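Local structure of SusD-like protein BACOVA_02651 (5E75) at residues 51-54 with 55-58; 100-103 with 104-107; 136-139 with 140-144; 401-404 with 405-408. The protein binds polysaccharide at the bacterial cell surface, where it probably captures xyloglucan before the glycan is transported into the periplasm for degradation. All coordinates share one frame; numbering follows the deposited sequence.

How the contacts relate
All four contacts are local, each made within one unbroken run of residues, and none touches another. Contacts 2 and 4 open helices 103-125 and 404-415, while contact 3 spans the whole short helix 137-142. Contact 1 is a turn leaving strand 51-52. Contacts 2 and 3 have centres about 28 Å apart, both near the protein's periphery, whereas contacts 1 and 2 lie on opposite sides of the chain's centre, about 48 Å between centres. Contacts 1 and 4 approach to about 13 Å between nearest atoms. Contact 1 holds a 1,2-ethanediol, probably from the crystallisation liquor; a bound ethanediol lies about 4 Å from the side chain of Leu140 in contact 3.

Contact 1. Residues 51-54 with 55-58. With EDO (1,2-ethanediol), chain E.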
loop_
_atom_site.group_PDB
_atom_site.type_symbol
_atom_site.label_atom_id
_atom_site.label_comp_id
_atom_site.label_asym_id
_atom_site.label_seq_id
_atom_site.Cartn_x
_atom_site.Cartn_y
_atom_site.Cartn_z
ATOM N N MET A 51 -10.698 -2.051 6.510
ATOM C CA MET A 51 -12.102 -2.247 6.145
ATOM C C MET A 51 -12.442 -3.733 6.236
ATOM O O MET A 51 -11.552 -4.594 6.350
ATOM C CB MET A 51 -12.380 -1.672 4.740
ATOM C CG MET A 51 -11.997 -2.577 3.565
ATOM S SD MET A 51 -10.250 -2.922 3.432
ATOM C CE MET A 51 -10.298 -4.130 2.157
ATOM N N TYR A 52 -13.735 -4.030 6.196
ATOM C CA TYR A 52 -14.231 -5.388 6.352
ATOM C C TYR A 52 -15.512 -5.589 5.568
ATOM O O TYR A 52 -16.336 -4.687 5.459
ATOM C CB TYR A 52 -14.505 -5.663 7.841
ATOM C CG TYR A 52 -15.083 -7.031 8.157
ATOM C CD1 TYR A 52 -14.281 -8.162 8.166
ATOM C CD2 TYR A 52 -16.420 -7.183 8.490
ATOM C CE1 TYR A 52 -14.798 -9.408 8.467
ATOM C CE2 TYR A 52 -16.943 -8.436 8.782
ATOM C CZ TYR A 52 -16.128 -9.528 8.783
ATOM O OH TYR A 52 -16.652 -10.775 9.078
ATOM N N SER A 53 -15.645 -6.786 5.013
ATOM C CA SER A 53 -16.915 -7.284 4.495
ATOM C C SER A 53 -17.081 -8.712 4.965
ATOM O O SER A 53 -16.155 -9.509 4.835
ATOM C CB SER A 53 -16.911 -7.301 2.972
ATOM O OG SER A 53 -18.015 -8.082 2.497
ATOM N N PRO A 54 -18.273 -9.069 5.460
ATOM C CA PRO A 54 -18.491 -10.457 5.866
ATOM C C PRO A 54 -18.503 -11.433 4.697
ATOM O O PRO A 54 -18.356 -12.634 4.918
ATOM C CB PRO A 54 -19.868 -10.419 6.541
ATOM C CG PRO A 54 -20.537 -9.222 5.998
ATOM C CD PRO A 54 -19.452 -8.221 5.716
ATOM N N TRP A 55 -18.623 -10.921 3.477
ATOM C CA TRP A 55 -18.732 -11.787 2.302
ATOM C C TRP A 55 -17.517 -11.757 1.386
ATOM O O TRP A 55 -17.297 -12.701 0.631
ATOM C CB TRP A 55 -20.002 -11.461 1.521
ATOM C CG TRP A 55 -21.230 -11.596 2.380
ATOM C CD1 TRP A 55 -21.738 -12.744 2.905
ATOM C CD2 TRP A 55 -22.073 -10.539 2.834
ATOM N NE1 TRP A 55 -22.857 -12.471 3.654
ATOM C CE2 TRP A 55 -23.085 -11.121 3.626
ATOM C CE3 TRP A 55 -22.070 -9.151 2.649
ATOM C CZ2 TRP A 55 -24.089 -10.367 4.227
ATOM C CZ3 TRP A 55 -23.067 -8.403 3.248
ATOM C CH2 TRP A 55 -24.063 -9.012 4.028
ATOM N N ASN A 56 -16.729 -10.692 1.452
ATOM C CA ASN A 56 -15.563 -10.568 0.588
ATOM C C ASN A 56 -14.264 -10.616 1.378
ATOM O O ASN A 56 -13.859 -9.627 2.000
ATOM C CB ASN A 56 -15.655 -9.300 -0.256
ATOM C CG ASN A 56 -16.760 -9.383 -1.287
ATOM O OD1 ASN A 56 -17.675 -8.563 -1.303
ATOM N ND2 ASN A 56 -16.687 -10.388 -2.141
ATOM N N TYR A 57 -13.654 -11.803 1.357
ATOM C CA TYR A 57 -12.353 -12.082 1.978
ATOM C C TYR A 57 -12.242 -11.727 3.461
ATOM O O TYR A 57 -11.213 -11.222 3.902
ATOM C CB TYR A 57 -11.234 -11.393 1.186
ATOM C CG TYR A 57 -11.402 -11.568 -0.299
ATOM C CD1 TYR A 57 -11.596 -12.834 -0.847
ATOM C CD2 TYR A 57 -11.419 -10.474 -1.147
ATOM C CE1 TYR A 57 -11.769 -13.001 -2.214
ATOM C CE2 TYR A 57 -11.590 -10.633 -2.513
ATOM C CZ TYR A 57 -11.768 -11.900 -3.031
ATOM O OH TYR A 57 -11.941 -12.073 -4.386
ATOM N N PRO A 58 -13.278 -12.030 4.258
ATOM C CA PRO A 58 -13.181 -11.672 5.680
ATOM C C PRO A 58 -12.046 -12.405 6.388
ATOM O O PRO A 58 -11.530 -11.930 7.408
ATOM C CB PRO A 58 -14.534 -12.114 6.241
ATOM C CG PRO A 58 -15.002 -13.167 5.321
ATOM C CD PRO A 58 -14.556 -12.719 3.962
HETATM C C1 EDO E . -12.134 -7.357 3.994
HETATM O O1 EDO E . -13.142 -8.311 4.445
HETATM C C2 EDO E . -11.163 -7.886 2.928
HETATM O O2 EDO E . -10.117 -8.646 3.523
#
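A single side-chain oxygen, Ser53 OG, receives two successive backbone N-H groups: Trp55 N and Asn56 N each lie 3.1 Å from OG. The N-H...O angles of 154° and 147° make both bonds moderately bent, as expected when neighbouring amides converge on one atom. With OG opposite its own backbone N (chi1 166°), the hydroxyl reaches forward along the chain, into the hollow of the bend. A serine suits this place because its side chain is short, which keeps the hydroxyl close to the backbone, and OG also hydrogen-bonds to Ser281 OG. The bond to Trp55 N, two residues on, defines an ST turn, by which the chain leaves strand 51-52 and doubles back before helix 58-62; the strand itself pairs antiparallel with 283-284. On the outer side of the turn Pro54 lays CG over one face of the Trp55 indole, 3.6 Å from the centroid of the six-membered ring, a CH-pi contact between consecutive residues. Farther round, Pro58 packs back on the strand end: its CB comes within 3.5 Å of Tyr52 CE1, meeting the phenol ring obliquely. The concave side of the bend holds 1,2-ethanediol. Its O1 accepts from Ser53 N at 3.0 Å and donates to Asn56 O at 2.9 Å, while O2 donates to Tyr57 O at 2.8 Å. Tyr57 has left-handed helical backbone angles, which probably help bring these two carbonyls round to the same small molecule, and Met51 CE lies 3.9 Å from EDO C2 as an apolar wall beside the carbon chain.

Contact 2. Residues 100-103 with 104-107; sequences SVSE and AAKT
The polar contacts centre on Ser102, whose OG accepts from Ala105 N at 3.1 Å with an N-H...O angle of 153°. Its chi1 of 70° sets OG between the backbone N and the carbonyl carbon, turned toward the first turn of helix 103-125, where amide N-H groups have no preceding carbonyls to bind. OG is also hydrogen-bonded to Asp17 OD2 of helix 17-24, tying the cap to a neighbouring helix. With an alanine in place of Ser102, the Ala105 N-H would probably lose its cap and the Asp17 carboxylate its hydroxyl mate. Backbone bonds then begin the regular helix, Lys106 N to Ser102 O at 3.0 Å and Thr107 N to Glu103 O, also 3.0 Å. Thr107 OG1 sits 2.9 Å from the same Glu103 O, folded back along the helix wall.

The charged groups are held more loosely. Glu103 OE1 and Lys106 NZ stand 4.5 Å apart, too far for a salt bridge, so their attraction is probably modest in this solvent-accessible setting. The bend in the Glu103 chain at chi2 brings OE2 to within 3.3 Å of the Thr107 methyl CG2, the two side chains crossing at about a right angle.

Among the apolar contacts, Val101 CG1 touches the Lys106 methylene CG at 3.9 Å and looks toward Ala105 CB, while the same valine reaches Leu20. The small Ala105 suits the buried side facing helix 17-24. The whole is a helix N-cap, with serine as the capping residue and Val101 and Lys106 at the two positions that a hydrophobic staple would use.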
loop_
_atom_site.group_PDB
_atom_site.type_symbol
_atom_site.label_atom_id
_atom_site.label_comp_id
_atom_site.label_asym_id
_atom_site.label_seq_id
_atom_site.Cartn_x
_atom_site.Cartn_y
_atom_site.Cartn_z
ATOM N N SER A 100 23.100 3.037 -31.049
ATOM C CA SER A 100 22.374 4.306 -30.997
ATOM C C SER A 100 21.604 4.549 -29.686
ATOM O O SER A 100 21.144 5.659 -29.429
ATOM C CB SER A 100 21.445 4.428 -32.201
ATOM O OG SER A 100 20.806 3.194 -32.464
ATOM N N VAL A 101 21.476 3.516 -28.857
ATOM C CA VAL A 101 20.884 3.666 -27.525
ATOM C C VAL A 101 21.952 4.153 -26.541
ATOM O O VAL A 101 23.043 3.586 -26.463
ATOM C CB VAL A 101 20.284 2.345 -27.041
ATOM C CG1 VAL A 101 19.632 2.533 -25.689
ATOM C CG2 VAL A 101 19.259 1.821 -28.043
ATOM N N SER A 102 21.646 5.204 -25.786
ATOM C CA SER A 102 22.618 5.834 -24.900
ATOM C C SER A 102 22.828 5.072 -23.593
ATOM O O SER A 102 21.951 4.344 -23.134
ATOM C CB SER A 102 22.181 7.258 -24.550
ATOM O OG SER A 102 21.040 7.255 -23.696
ATOM N N GLU A 103 23.994 5.255 -22.988
ATOM C CA GLU A 103 24.271 4.652 -21.691
ATOM C C GLU A 103 23.319 5.202 -20.628
ATOM O O GLU A 103 22.900 4.464 -19.734
ATOM C CB GLU A 103 25.750 4.850 -21.312
ATOM C CG GLU A 103 26.143 4.349 -19.921
ATOM C CD GLU A 103 26.162 2.824 -19.794
ATOM O OE1 GLU A 103 25.831 2.113 -20.760
ATOM O OE2 GLU A 103 26.505 2.339 -18.698
ATOM N N ALA A 104 22.948 6.476 -20.713
ATOM C CA ALA A 104 21.965 7.044 -19.808
ATOM C C ALA A 104 20.668 6.247 -19.865
ATOM O O ALA A 104 20.095 5.913 -18.838
ATOM C CB ALA A 104 21.703 8.513 -20.158
ATOM N N ALA A 105 20.214 5.928 -21.066
ATOM C CA ALA A 105 18.959 5.215 -21.210
ATOM C C ALA A 105 19.085 3.761 -20.742
ATOM O O ALA A 105 18.158 3.219 -20.133
ATOM C CB ALA A 105 18.489 5.281 -22.631
ATOM N N LYS A 106 20.220 3.133 -21.007
ATOM C CA LYS A 106 20.407 1.740 -20.629
ATOM C C LYS A 106 20.409 1.588 -19.114
ATOM O O LYS A 106 19.731 0.714 -18.562
ATOM C CB LYS A 106 21.697 1.182 -21.249
ATOM C CG LYS A 106 21.558 0.947 -22.746
ATOM C CD LYS A 106 22.623 -0.002 -23.272
ATOM C CE LYS A 106 23.753 0.727 -23.863
ATOM N NZ LYS A 106 24.747 -0.251 -24.383
ATOM N N THR A 107 21.145 2.453 -18.439
ATOM C CA THR A 107 21.218 2.408 -16.989
ATOM C C THR A 107 19.917 2.841 -16.328
ATOM O O THR A 107 19.560 2.310 -15.282
ATOM C CB THR A 107 22.396 3.247 -16.441
ATOM O OG1 THR A 107 22.303 4.610 -16.881
ATOM C CG2 THR A 107 23.734 2.663 -16.901
#

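Contact 3. Residues 136-139 with 140-144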
loop_
_atom_site.group_PDB
_atom_site.type_symbol
_atom_site.label_atom_id
_atom_site.label_comp_id
_atom_site.label_asym_id
_atom_site.label_seq_id
_atom_site.Cartn_x
_atom_site.Cartn_y
_atom_site.Cartn_z
ATOM N N ASP A 136 17.995 -14.645 -12.732
ATOM C CA ASP A 136 18.113 -15.298 -14.044
ATOM C C ASP A 136 16.846 -16.096 -14.304
ATOM O O ASP A 136 16.658 -17.177 -13.749
ATOM C CB ASP A 136 19.334 -16.231 -14.051
ATOM C CG ASP A 136 19.602 -16.855 -15.413
ATOM O OD1 ASP A 136 18.739 -16.764 -16.302
ATOM O OD2 ASP A 136 20.700 -17.426 -15.589
ATOM N N ASN A 137 15.982 -15.560 -15.153
ATOM C CA ASN A 137 14.734 -16.237 -15.483
ATOM C C ASN A 137 14.966 -17.634 -16.054
ATOM O O ASN A 137 14.148 -18.515 -15.848
ATOM C CB ASN A 137 13.917 -15.443 -16.493
ATOM C CG ASN A 137 13.320 -14.180 -15.915
ATOM O OD1 ASN A 137 13.231 -14.013 -14.694
ATOM N ND2 ASN A 137 12.872 -13.298 -16.790
ATOM N N GLN A 138 16.074 -17.834 -16.763
ATOM C CA GLN A 138 16.331 -19.129 -17.388
ATOM C C GLN A 138 16.566 -20.218 -16.356
ATOM O O GLN A 138 16.200 -21.373 -16.579
ATOM C CB GLN A 138 17.525 -19.057 -18.336
ATOM C CG GLN A 138 17.780 -20.379 -19.094
ATOM C CD GLN A 138 16.574 -20.832 -19.910
ATOM O OE1 GLN A 138 16.214 -22.020 -19.951
ATOM N NE2 GLN A 138 15.934 -19.892 -20.534
ATOM N N LYS A 139 17.175 -19.865 -15.225
ATOM C CA LYS A 139 17.362 -20.837 -14.158
ATOM C C LYS A 139 16.027 -21.374 -13.679
ATOM O O LYS A 139 15.897 -22.561 -13.405
ATOM C CB LYS A 139 18.163 -20.238 -12.996
ATOM C CG LYS A 139 19.622 -20.052 -13.322
ATOM C CD LYS A 139 20.448 -19.703 -12.091
ATOM C CE LYS A 139 21.931 -19.717 -12.427
ATOM N NZ LYS A 139 22.806 -19.424 -11.250
ATOM N N LEU A 140 15.025 -20.497 -13.601
ATOM C CA LEU A 140 13.684 -20.875 -13.171
ATOM C C LEU A 140 12.988 -21.783 -14.169
ATOM O O LEU A 140 12.226 -22.669 -13.815
ATOM C CB LEU A 140 12.822 -19.620 -13.017
ATOM C CG LEU A 140 12.309 -19.149 -11.665
ATOM C CD1 LEU A 140 11.097 -18.257 -11.953
ATOM C CD2 LEU A 140 11.954 -20.286 -10.716
ATOM N N VAL A 141 13.240 -21.536 -15.442
ATOM C CA VAL A 141 12.633 -22.327 -16.496
ATOM C C VAL A 141 13.234 -23.732 -16.478
ATOM O O VAL A 141 12.520 -24.729 -16.577
ATOM C CB VAL A 141 12.847 -21.657 -17.867
ATOM C CG1 VAL A 141 12.348 -22.548 -18.999
ATOM C CG2 VAL A 141 12.164 -20.307 -17.908
ATOM N N ASP A 142 14.554 -23.804 -16.354
ATOM C CA ASP A 142 15.257 -25.084 -16.384
ATOM C C ASP A 142 14.976 -25.946 -15.156
ATOM O O ASP A 142 14.876 -27.167 -15.265
ATOM C CB ASP A 142 16.763 -24.857 -16.528
ATOM C CG ASP A 142 17.170 -24.461 -17.949
ATOM O OD1 ASP A 142 16.452 -24.830 -18.898
ATOM O OD2 ASP A 142 18.191 -23.778 -18.095
ATOM N N ASN A 143 14.862 -25.334 -13.982
ATOM C CA ASN A 143 14.421 -26.105 -12.827
ATOM C C ASN A 143 13.629 -25.239 -11.874
ATOM O O ASN A 143 14.209 -24.462 -11.110
ATOM C CB ASN A 143 15.581 -26.745 -12.084
ATOM C CG ASN A 143 15.113 -27.679 -10.968
ATOM O OD1 ASN A 143 13.915 -28.007 -10.847
ATOM N ND2 ASN A 143 16.061 -28.120 -10.148
ATOM N N PRO A 144 12.301 -25.377 -11.926
ATOM C CA PRO A 144 11.441 -24.564 -11.069
ATOM C C PRO A 144 11.460 -25.028 -9.623
ATOM O O PRO A 144 10.965 -24.299 -8.767
ATOM C CB PRO A 144 10.054 -24.765 -11.687
ATOM C CG PRO A 144 10.113 -26.083 -12.318
ATOM C CD PRO A 144 11.505 -26.261 -12.802
#
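Asp142 folds back over the turn below it and meets Gln138, four residues earlier. Its CB lies 3.5 Å from Gln138 O, the carbonyl that also accepts the Asp142 backbone N-H. From CB the chain runs opposite its own carbonyl carbon (chi1 -76°), which aims it toward the start of the helix and keeps CG close to that same oxygen. At the tip OD2 comes to 3.6 Å from Gln138 CG and OD1 turns toward the glutamine's amide end, the amide and carboxylate planes standing 60° apart; which end of the amide faces the carboxylate is doubtful. Both side chains are polar, which suits an exposed flank of the helix.

Beside this pair Val141 uses its branch: CG2 rests 3.4 Å from Asn137 O, the acceptor of its own backbone N-H. Asn143 N closes the helix on Lys139 O at 3.0 Å. At the opposite end Asp136 is the N-cap, OD1 accepting from Gln138 N at 2.9 Å; the acceptor is met from above the carboxylate plane, and the loop so formed is an Asx turn. Asn143, the first residue to leave helical backbone angles, accepts from Val145 N through OD1, a side-chain-to-backbone bond just past the helix end.

This short helix 137-142 lies at the protein's periphery, following helix 103-125 and preceding helix 151-168, and Asn137 fastens it to helix 70-95, its OD1 bonded to Asn87 ND2 and its ND2 to Thr84 O.

Contact 4. Residues 401-404 with 405-408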
loop_
_atom_site.group_PDB
_atom_site.type_symbol
_atom_site.label_atom_id
_atom_site.label_comp_id
_atom_site.label_asym_id
_atom_site.label_seq_id
_atom_site.Cartn_x
_atom_site.Cartn_y
_atom_site.Cartn_z
ATOM N N SER A 401 5.436 16.336 21.003
ATOM C CA SER A 401 6.245 15.132 21.161
ATOM C C SER A 401 5.466 13.954 20.588
ATOM O O SER A 401 4.234 13.960 20.596
ATOM C CB SER A 401 6.569 14.896 22.633
ATOM O OG SER A 401 5.429 14.480 23.341
ATOM N N ILE A 402 6.183 12.958 20.066
ATOM C CA ILE A 402 5.543 11.757 19.542
ATOM C C ILE A 402 6.177 10.502 20.093
ATOM O O ILE A 402 7.372 10.484 20.440
ATOM C CB ILE A 402 5.570 11.697 17.988
ATOM C CG1 ILE A 402 6.997 11.693 17.437
ATOM C CG2 ILE A 402 4.789 12.868 17.408
ATOM C CD1 ILE A 402 7.077 11.568 15.908
ATOM N N THR A 403 5.357 9.461 20.172
ATOM C CA THR A 403 5.796 8.122 20.504
ATOM C C THR A 403 5.504 7.190 19.320
ATOM O O THR A 403 4.892 7.596 18.318
ATOM C CB THR A 403 5.031 7.560 21.705
ATOM O OG1 THR A 403 3.669 7.323 21.330
ATOM C CG2 THR A 403 5.061 8.519 22.908
ATOM N N LEU A 404 5.924 5.936 19.434
ATOM C CA LEU A 404 5.622 4.959 18.398
ATOM C C LEU A 404 4.098 4.831 18.235
ATOM O O LEU A 404 3.597 4.669 17.117
ATOM C CB LEU A 404 6.269 3.612 18.710
ATOM C CG LEU A 404 6.056 2.537 17.636
ATOM C CD1 LEU A 404 6.698 2.925 16.300
ATOM C CD2 LEU A 404 6.568 1.193 18.123
ATOM N N ASP A 405 3.343 4.911 19.325
ATOM C CA ASP A 405 1.893 4.829 19.221
ATOM C C ASP A 405 1.307 5.964 18.383
ATOM O O ASP A 405 0.345 5.757 17.635
ATOM C CB ASP A 405 1.251 4.816 20.612
ATOM C CG ASP A 405 1.485 3.520 21.352
ATOM O OD1 ASP A 405 1.710 2.470 20.710
ATOM O OD2 ASP A 405 1.434 3.557 22.604
ATOM N N ASP A 406 1.885 7.151 18.476
ATOM C CA ASP A 406 1.438 8.274 17.660
ATOM C C ASP A 406 1.736 8.006 16.190
ATOM O O ASP A 406 0.936 8.345 15.323
ATOM C CB ASP A 406 2.129 9.577 18.071
ATOM C CG ASP A 406 1.731 10.050 19.442
ATOM O OD1 ASP A 406 0.516 10.138 19.719
ATOM O OD2 ASP A 406 2.645 10.337 20.241
ATOM N N ILE A 407 2.880 7.389 15.916
ATOM C CA ILE A 407 3.269 7.087 14.542
ATOM C C ILE A 407 2.373 6.015 13.936
ATOM O O ILE A 407 1.954 6.137 12.774
ATOM C CB ILE A 407 4.749 6.689 14.460
ATOM C CG1 ILE A 407 5.583 7.912 14.844
ATOM C CG2 ILE A 407 5.109 6.189 13.067
ATOM C CD1 ILE A 407 7.064 7.685 14.965
ATOM N N ILE A 408 2.043 4.990 14.709
ATOM C CA ILE A 408 1.157 3.935 14.228
ATOM C C ILE A 408 -0.191 4.541 13.830
ATOM O O ILE A 408 -0.725 4.250 12.759
ATOM C CB ILE A 408 0.973 2.801 15.265
ATOM C CG1 ILE A 408 2.296 2.049 15.445
ATOM C CG2 ILE A 408 -0.155 1.851 14.844
ATOM C CD1 ILE A 408 2.318 1.115 16.672
HETATM O O HOH W 1 2.470 12.141 22.166
#
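Asp406 OD2 reaches back across the first turn of its helix to Thr403 N, 2.9 Å away, with an N-H...O angle of 157°. The amide meets the oxygen on its anti side, 17° out of the carboxylate plane. The same OD2 has a weak hydrogen bond from Thr403 OG1 at 3.4 Å and a short one from a water at 2.6 Å, which donates its other proton to Ser401 O at 3.0 Å. Three donors thus gather on one oxygen, and aspartate suits them because its short arm has CG opposite the carbonyl carbon (chi1 -67°), which points the carboxylate back toward the helix start. An alanine in place of Asp406 would probably leave the Thr403 N-H without this acceptor and the water with one anchor fewer.

Thr403 is the N-cap of helix 404-415, and the bond from its N-H to the side chain three residues later is one half of a capping box. Just outside it Ile402 and Ile407 bracket the cap as a hydrophobic staple, their CD1 methyls 4.0 Å apart. Ile407 N bonds to Thr403 O, starting the helical ladder. A second apolar touch, Leu404 CG to Ile408 CD1 at 4.1 Å, lies along one flank of the helix.

Farther out, Ile402 reaches Leu384 and Phe387 of helix 382-393, while Leu404 and Ile407 both touch Glu369 and Leu372 of helix 360-372. Leu404 and Ile408 also meet Trp428 of helix 421-431, and Asp405 OD1 makes a salt bridge to Lys435 NZ.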